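Local coordinates for protein naphthalene dioxygenase large subunit (Rhodococcus sp., PDB 2B1X) that serves as the large subunit of a Rieske-type dioxygenase, carrying a two-iron, two-sulphur cluster and a separate iron(III) ion in two different domains, at residues A50-I55 and L148-G153; Q189-P194 and S338-E343. One frame throughout, in Å; residues are numbered along the deposited sequence.

Contact 1 (50-55 with 148-153) is the smaller and more solvent-accessible: a turn and a strand end of the Rieske domain meet through polar groups and two bridging waters. Contact 2 (189-194 with 338-343) is buried in the catalytic domain, where two antiparallel strands are joined by backbone hydrogen bonds and by packing of aliphatic and aromatic side chains. They hold different sheets but touch directly. Ser53 OG lies 2.9 Å from Val190 N, a probable hydrogen bond, while His51 CB packs on Val190 CG2 and Glu54 OE2 on Phe339 CE2. The turn of contact 1 thus lies against the strand pair of contact 2, so the two contacts meet where the Rieske and catalytic regions adjoin.

Contact 1. Residues A50-I55 and L148-G153; sequences AHESEI and LASYKG
Two direct hydrogen bonds join Glu52 to the opposing segment. Its backbone N donates to Gly153 O at 2.8 Å, nearly straight (164°) and in the carbonyl plane. Ser150 OG donates to Glu52 OE1 at 2.8 Å from the anti side, 23° out of the carboxylate plane. Gly153 O also takes a CA-H...O contact from His51 CA and sits 3.6 Å above the plane of the His51 imidazole, offset toward the rim; as a glycine, Gly153 puts no side chain between its backbone and that ring.

Water extends this polar seam. One molecule donates to Lys152 O and lies in the imidazole plane, 2.8 Å from His51 NE2; a second donates to Glu52 OE1 and accepts from Gly153 N. At the start of the 3-10 turn 52-54, Ser53 N donates to His51 ND1 at 3.1 Å, 23° out of the ring plane, and Ser53 OG pairs with the same nitrogen. Both ring nitrogens thus have partners, which should limit rotation of the ring.

In the Rieske domain region, strands 47-51 and 147-151 flank 154-158 in a three-stranded antiparallel sheet, whose Ile155 packs against Glu52 and Ser150. His51 reaches Leu188 on strand 188-199, and Tyr151 packs on helix 166-170.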
ATOM      1  N   ALA A  50     -13.319   5.480 -26.077  1.00 13.02           N
ATOM      2  CA  ALA A  50     -14.669   4.947 -25.941  1.00 13.37           C
ATOM      3  C   ALA A  50     -15.199   4.524 -27.276  1.00 13.26           C
ATOM      4  O   ALA A  50     -14.679   4.952 -28.323  1.00 13.54           O
ATOM      5  CB  ALA A  50     -15.595   6.009 -25.304  1.00 12.72           C
ATOM      6  N   HIS A  51     -16.230   3.678 -27.255  1.00 13.39           N
ATOM      7  CA  HIS A  51     -16.984   3.397 -28.478  1.00 13.59           C
ATOM      8  C   HIS A  51     -18.215   4.294 -28.493  1.00 13.89           C
ATOM      9  O   HIS A  51     -18.818   4.548 -27.440  1.00 13.12           O
ATOM     10  CB  HIS A  51     -17.381   1.911 -28.562  1.00 13.45           C
ATOM     11  CG  HIS A  51     -17.818   1.464 -29.932  1.00 14.02           C
ATOM     12  ND1 HIS A  51     -19.127   1.560 -30.365  1.00 15.13           N
ATOM     13  CD2 HIS A  51     -17.128   0.890 -30.951  1.00 12.64           C
ATOM     14  CE1 HIS A  51     -19.221   1.085 -31.594  1.00 15.69           C
ATOM     15  NE2 HIS A  51     -18.025   0.666 -31.970  1.00 16.37           N
ATOM     16  N   GLU A  52     -18.578   4.790 -29.681  1.00 14.71           N
ATOM     17  CA  GLU A  52     -19.752   5.640 -29.835  1.00 15.65           C
ATOM     18  C   GLU A  52     -21.050   5.011 -29.325  1.00 15.45           C
ATOM     19  O   GLU A  52     -21.957   5.719 -28.861  1.00 14.70           O
ATOM     20  CB  GLU A  52     -19.916   6.034 -31.297  1.00 16.43           C
ATOM     21  CG  GLU A  52     -18.991   7.161 -31.707  1.00 20.66           C
ATOM     22  CD  GLU A  52     -19.313   7.703 -33.090  1.00 27.74           C
ATOM     23  OE1 GLU A  52     -18.378   7.783 -33.925  1.00 29.98           O
ATOM     24  OE2 GLU A  52     -20.498   8.033 -33.351  1.00 32.15           O
ATOM     25  N   SER A  53     -21.162   3.686 -29.437  1.00 15.24           N
ATOM     26  CA  SER A  53     -22.352   2.977 -28.929  1.00 15.12           C
ATOM     27  C   SER A  53     -22.488   2.971 -27.397  1.00 15.74           C
ATOM     28  O   SER A  53     -23.527   2.533 -26.890  1.00 15.74           O
ATOM     29  CB  SER A  53     -22.422   1.530 -29.445  1.00 15.01           C
ATOM     30  OG  SER A  53     -21.400   0.763 -28.834  1.00 14.78           O
ATOM     31  N   GLU A  54     -21.450   3.416 -26.679  1.00 15.43           N
ATOM     32  CA  GLU A  54     -21.516   3.605 -25.215  1.00 15.94           C
ATOM     33  C   GLU A  54     -22.242   4.898 -24.811  1.00 15.84           C
ATOM     34  O   GLU A  54     -22.753   5.029 -23.689  1.00 15.66           O
ATOM     35  CB  GLU A  54     -20.113   3.620 -24.595  1.00 16.58           C
ATOM     36  CG  GLU A  54     -19.226   2.391 -24.843  1.00 16.86           C
ATOM     37  CD  GLU A  54     -17.971   2.452 -23.998  1.00 17.89           C
ATOM     38  OE1 GLU A  54     -18.043   2.076 -22.801  1.00 15.10           O
ATOM     39  OE2 GLU A  54     -16.905   2.891 -24.516  1.00 19.00           O
ATOM     40  N   ILE A  55     -22.254   5.870 -25.721  1.00 15.92           N
ATOM     41  CA  ILE A  55     -22.872   7.164 -25.474  1.00 15.47           C
ATOM     42  C   ILE A  55     -23.847   7.484 -26.606  1.00 16.03           C
ATOM     43  O   ILE A  55     -23.673   8.454 -27.351  1.00 15.90           O
ATOM     44  CB  ILE A  55     -21.785   8.242 -25.293  1.00 15.86           C
ATOM     45  CG1 ILE A  55     -20.772   8.205 -26.449  1.00 15.76           C
ATOM     46  CG2 ILE A  55     -21.050   7.970 -23.962  1.00 14.99           C
ATOM     47  CD1 ILE A  55     -19.836   9.401 -26.551  1.00 16.61           C
ATOM     48  N   LEU A 148      -9.391  15.262 -31.053  1.00 15.04           N
ATOM     49  CA  LEU A 148     -10.405  14.228 -30.862  1.00 14.81           C
ATOM     50  C   LEU A 148     -10.965  13.801 -32.205  1.00 15.53           C
ATOM     51  O   LEU A 148     -11.279  14.645 -33.045  1.00 16.06           O
ATOM     52  CB  LEU A 148     -11.551  14.732 -29.971  1.00 14.03           C
ATOM     53  CG  LEU A 148     -12.664  13.745 -29.540  1.00 14.20           C
ATOM     54  CD1 LEU A 148     -12.241  12.841 -28.393  1.00 12.60           C
ATOM     55  CD2 LEU A 148     -13.954  14.512 -29.138  1.00 15.17           C
ATOM     56  N   ALA A 149     -11.107  12.497 -32.407  1.00 15.41           N
ATOM     57  CA  ALA A 149     -11.616  11.976 -33.682  1.00 16.03           C
ATOM     58  C   ALA A 149     -12.161  10.575 -33.523  1.00 16.78           C
ATOM     59  O   ALA A 149     -11.917   9.907 -32.526  1.00 17.25           O
ATOM     60  CB  ALA A 149     -10.517  11.989 -34.794  1.00 15.68           C
ATOM     61  N   SER A 150     -12.883  10.140 -34.548  1.00 17.91           N
ATOM     62  CA  SER A 150     -13.527   8.851 -34.605  1.00 19.39           C
ATOM     63  C   SER A 150     -13.118   8.101 -35.884  1.00 18.57           C
ATOM     64  O   SER A 150     -12.987   8.711 -36.956  1.00 18.76           O
ATOM     65  CB  SER A 150     -15.037   9.080 -34.659  1.00 19.92           C
ATOM     66  OG  SER A 150     -15.675   8.309 -33.665  1.00 25.88           O
ATOM     67  N   TYR A 151     -12.901   6.801 -35.773  1.00 17.53           N
ATOM     68  CA  TYR A 151     -12.876   5.959 -36.951  1.00 17.00           C
ATOM     69  C   TYR A 151     -13.824   4.793 -36.755  1.00 16.63           C
ATOM     70  O   TYR A 151     -13.650   3.976 -35.856  1.00 15.87           O
ATOM     71  CB  TYR A 151     -11.467   5.483 -37.321  1.00 16.82           C
ATOM     72  CG  TYR A 151     -11.474   4.716 -38.634  1.00 18.43           C
ATOM     73  CD1 TYR A 151     -11.402   3.318 -38.650  1.00 17.60           C
ATOM     74  CD2 TYR A 151     -11.589   5.390 -39.847  1.00 18.19           C
ATOM     75  CE1 TYR A 151     -11.433   2.620 -39.859  1.00 19.32           C
ATOM     76  CE2 TYR A 151     -11.611   4.705 -41.049  1.00 20.42           C
ATOM     77  CZ  TYR A 151     -11.518   3.326 -41.051  1.00 20.49           C
ATOM     78  OH  TYR A 151     -11.550   2.659 -42.246  1.00 21.05           O
ATOM     79  N   LYS A 152     -14.855   4.744 -37.589  1.00 16.99           N
ATOM     80  CA  LYS A 152     -15.862   3.678 -37.538  1.00 17.22           C
ATOM     81  C   LYS A 152     -16.379   3.336 -36.136  1.00 16.76           C
ATOM     82  O   LYS A 152     -16.405   2.148 -35.761  1.00 16.95           O
ATOM     83  CB  LYS A 152     -15.351   2.404 -38.240  1.00 17.77           C
ATOM     84  CG  LYS A 152     -14.852   2.612 -39.676  1.00 20.10           C
ATOM     85  CD  LYS A 152     -15.940   2.459 -40.688  1.00 22.16           C
ATOM     86  CE  LYS A 152     -15.583   3.137 -42.010  1.00 24.03           C
ATOM     87  NZ  LYS A 152     -15.020   2.210 -42.995  1.00 26.10           N
ATOM     88  N   GLY A 153     -16.796   4.350 -35.377  1.00 16.02           N
ATOM     89  CA  GLY A 153     -17.313   4.162 -34.017  1.00 15.14           C
ATOM     90  C   GLY A 153     -16.310   4.251 -32.856  1.00 14.88           C
ATOM     91  O   GLY A 153     -16.703   4.444 -31.710  1.00 14.18           O
TER
HETATM   92  O   HOH W   1     -17.415  -0.101 -34.601  1.00 26.44           O
HETATM   93  O   HOH W   2     -17.227   7.060 -36.545  1.00 35.22           O

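Contact 2. Residues Q189-P194 and S338-E343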
ATOM      1  N   GLN A 189     -22.066  -2.752 -31.216  1.00 16.30           N
ATOM      2  CA  GLN A 189     -22.401  -2.204 -29.904  1.00 16.19           C
ATOM      3  C   GLN A 189     -21.511  -2.811 -28.835  1.00 15.25           C
ATOM      4  O   GLN A 189     -21.297  -4.017 -28.822  1.00 14.00           O
ATOM      5  CB  GLN A 189     -23.867  -2.414 -29.550  1.00 16.89           C
ATOM      6  CG  GLN A 189     -24.298  -3.859 -29.391  1.00 21.94           C
ATOM      7  CD  GLN A 189     -25.812  -4.011 -29.126  1.00 29.05           C
ATOM      8  OE1 GLN A 189     -26.342  -5.132 -29.172  1.00 29.13           O
ATOM      9  NE2 GLN A 189     -26.500  -2.893 -28.846  1.00 30.21           N
ATOM     10  N   VAL A 190     -20.973  -1.964 -27.960  1.00 13.99           N
ATOM     11  CA  VAL A 190     -20.346  -2.445 -26.731  1.00 13.95           C
ATOM     12  C   VAL A 190     -21.506  -2.940 -25.876  1.00 14.16           C
ATOM     13  O   VAL A 190     -22.508  -2.246 -25.740  1.00 13.96           O
ATOM     14  CB  VAL A 190     -19.600  -1.288 -25.966  1.00 13.44           C
ATOM     15  CG1 VAL A 190     -19.308  -1.667 -24.504  1.00 13.88           C
ATOM     16  CG2 VAL A 190     -18.340  -0.908 -26.680  1.00 12.81           C
ATOM     17  N   VAL A 191     -21.378  -4.127 -25.300  1.00 14.33           N
ATOM     18  CA  VAL A 191     -22.434  -4.618 -24.416  1.00 14.86           C
ATOM     19  C   VAL A 191     -22.130  -4.320 -22.973  1.00 15.17           C
ATOM     20  O   VAL A 191     -21.137  -4.782 -22.437  1.00 14.94           O
ATOM     21  CB  VAL A 191     -22.730  -6.130 -24.600  1.00 15.19           C
ATOM     22  CG1 VAL A 191     -23.856  -6.555 -23.674  1.00 15.38           C
ATOM     23  CG2 VAL A 191     -23.130  -6.402 -26.011  1.00 15.31           C
ATOM     24  N   GLY A 192     -22.992  -3.513 -22.358  1.00 15.73           N
ATOM     25  CA  GLY A 192     -22.813  -3.083 -20.986  1.00 15.91           C
ATOM     26  C   GLY A 192     -21.672  -2.106 -20.799  1.00 16.35           C
ATOM     27  O   GLY A 192     -21.727  -0.960 -21.225  1.00 18.02           O
ATOM     28  N   ALA A 193     -20.620  -2.573 -20.148  1.00 15.52           N
ATOM     29  CA  ALA A 193     -19.483  -1.748 -19.784  1.00 14.19           C
ATOM     30  C   ALA A 193     -18.239  -2.645 -19.878  1.00 13.73           C
ATOM     31  O   ALA A 193     -18.351  -3.864 -19.966  1.00 14.07           O
ATOM     32  CB  ALA A 193     -19.650  -1.227 -18.373  1.00 14.24           C
ATOM     33  N   PRO A 194     -17.058  -2.057 -19.899  1.00 12.98           N
ATOM     34  CA  PRO A 194     -15.836  -2.860 -19.853  1.00 11.93           C
ATOM     35  C   PRO A 194     -15.619  -3.461 -18.456  1.00 11.57           C
ATOM     36  O   PRO A 194     -16.012  -2.864 -17.436  1.00 11.30           O
ATOM     37  CB  PRO A 194     -14.751  -1.853 -20.196  1.00 11.76           C
ATOM     38  CG  PRO A 194     -15.340  -0.509 -19.719  1.00 11.30           C
ATOM     39  CD  PRO A 194     -16.776  -0.605 -20.010  1.00 12.34           C
ATOM     40  N   SER A 338     -11.533  -4.270 -20.638  1.00 11.54           N
ATOM     41  CA  SER A 338     -11.873  -5.247 -21.672  1.00 11.41           C
ATOM     42  C   SER A 338     -13.342  -5.129 -22.095  1.00 11.14           C
ATOM     43  O   SER A 338     -14.252  -5.313 -21.290  1.00 10.34           O
ATOM     44  CB  SER A 338     -11.584  -6.668 -21.198  1.00 11.75           C
ATOM     45  OG  SER A 338     -11.896  -7.569 -22.244  1.00 12.79           O
ATOM     46  N   PHE A 339     -13.541  -4.774 -23.355  1.00 10.47           N
ATOM     47  CA  PHE A 339     -14.882  -4.526 -23.910  1.00 11.12           C
ATOM     48  C   PHE A 339     -15.310  -5.719 -24.745  1.00 10.51           C
ATOM     49  O   PHE A 339     -14.500  -6.284 -25.483  1.00 10.81           O
ATOM     50  CB  PHE A 339     -14.837  -3.298 -24.829  1.00 10.50           C
ATOM     51  CG  PHE A 339     -14.401  -2.008 -24.161  1.00 11.55           C
ATOM     52  CD1 PHE A 339     -13.047  -1.713 -23.953  1.00 12.44           C
ATOM     53  CD2 PHE A 339     -15.362  -1.043 -23.806  1.00  9.79           C
ATOM     54  CE1 PHE A 339     -12.645  -0.488 -23.361  1.00 11.29           C
ATOM     55  CE2 PHE A 339     -14.997   0.182 -23.255  1.00 10.71           C
ATOM     56  CZ  PHE A 339     -13.630   0.473 -23.005  1.00 12.66           C
ATOM     57  N   PHE A 340     -16.571  -6.114 -24.628  1.00 11.21           N
ATOM     58  CA  PHE A 340     -17.157  -7.099 -25.544  1.00 10.46           C
ATOM     59  C   PHE A 340     -18.065  -6.362 -26.517  1.00 10.68           C
ATOM     60  O   PHE A 340     -18.885  -5.534 -26.096  1.00 10.29           O
ATOM     61  CB  PHE A 340     -17.947  -8.163 -24.769  1.00 11.17           C
ATOM     62  CG  PHE A 340     -18.835  -9.028 -25.646  1.00 10.75           C
ATOM     63  CD1 PHE A 340     -18.280 -10.040 -26.432  1.00 10.40           C
ATOM     64  CD2 PHE A 340     -20.195  -8.799 -25.713  1.00 10.86           C
ATOM     65  CE1 PHE A 340     -19.075 -10.843 -27.257  1.00 10.77           C
ATOM     66  CE2 PHE A 340     -21.030  -9.594 -26.552  1.00 11.27           C
ATOM     67  CZ  PHE A 340     -20.457 -10.617 -27.322  1.00  9.04           C
ATOM     68  N   LEU A 341     -17.926  -6.656 -27.820  1.00 10.73           N
ATOM     69  CA  LEU A 341     -18.736  -5.991 -28.836  1.00 11.39           C
ATOM     70  C   LEU A 341     -19.422  -7.005 -29.723  1.00 11.49           C
ATOM     71  O   LEU A 341     -18.911  -8.095 -29.924  1.00 12.02           O
ATOM     72  CB  LEU A 341     -17.894  -5.053 -29.704  1.00 10.51           C
ATOM     73  CG  LEU A 341     -17.238  -3.832 -29.011  1.00 11.82           C
ATOM     74  CD1 LEU A 341     -15.964  -4.217 -28.398  1.00  9.01           C
ATOM     75  CD2 LEU A 341     -17.021  -2.701 -30.031  1.00 10.56           C
ATOM     76  N   VAL A 342     -20.585  -6.640 -30.248  1.00 12.25           N
ATOM     77  CA  VAL A 342     -21.320  -7.515 -31.182  1.00 12.26           C
ATOM     78  C   VAL A 342     -22.182  -6.625 -32.090  1.00 13.26           C
ATOM     79  O   VAL A 342     -22.573  -5.503 -31.709  1.00 13.80           O
ATOM     80  CB  VAL A 342     -22.145  -8.604 -30.425  1.00 12.55           C
ATOM     81  CG1 VAL A 342     -23.299  -7.984 -29.602  1.00 11.71           C
ATOM     82  CG2 VAL A 342     -22.637  -9.750 -31.365  1.00 11.02           C
ATOM     83  N   GLU A 343     -22.453  -7.112 -33.300  1.00 13.76           N
ATOM     84  CA  GLU A 343     -23.211  -6.346 -34.280  1.00 14.61           C
ATOM     85  C   GLU A 343     -24.596  -6.113 -33.705  1.00 14.73           C
ATOM     86  O   GLU A 343     -25.206  -7.053 -33.195  1.00 13.35           O
ATOM     87  CB  GLU A 343     -23.278  -7.124 -35.602  1.00 14.62           C
ATOM     88  CG  GLU A 343     -21.993  -7.064 -36.435  1.00 16.32           C
ATOM     89  CD  GLU A 343     -20.857  -7.998 -35.977  1.00 19.91           C
ATOM     90  OE1 GLU A 343     -19.755  -7.883 -36.569  1.00 19.84           O
ATOM     91  OE2 GLU A 343     -21.032  -8.841 -35.043  1.00 20.87           O
TER
HETATM   92  O   HOH W   3     -18.139  -4.878 -22.667  1.00 22.48           O
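Phe340 O is met by two groups of residues 189-194: Val191 N donates a nearly straight hydrogen bond at 3.0 Å (169°), and Val190 CA makes a CA-H...O contact. Gln189 O is gripped likewise, by Val342 N at 3.1 Å and by the CA-H of Leu341. The antiparallel pairing is completed by Gln189 N, which donates to Val342 O at 2.8 Å; Gln189 and Val342 form the hydrogen-bonded pair, and Val190 and Leu341 the non-hydrogen-bonded one.

Around Gly192, whose phi is positive, direct pairing gives way to a water, which donates to Val191 O and Ala193 O and accepts from Phe340 N at 2.8 Å. Pro194 lacks an N-H to offer, but its CA contacts Ser338 O.

Side chains meet on both sides of the strand pair. Pro194 CB stands over the centre of the Phe339 ring, 3.6 Å from the centroid, in a CH-pi contact, while Pro194 CG rests on Phe339 CE2. Chi1 (-60°) sets Phe339 CG beside the backbone N; the edge of its ring meets Val190 CG1. On the same face as Leu341, Val190 CG2 packs 3.9 Å from Leu341 CG. Val191 CG2 lies at the edge of the Phe340 ring, 3.8 Å from Phe340 CD2, and also touches Val342 CG1. Gln189 runs beside Val342, its OE1 bonded to Lys351 NZ.

Strand 188-199 borders, within this chain, the large antiparallel sheet of the catalytic domain, of the Bet v 1-like clan, and 333-343 lies between it and 318-330. Helix 348-361 of the same domain packs on Phe340 and Val342, while Gly63 and Met64 of the small-subunit chain pack on Val191 and Phe340 respectively.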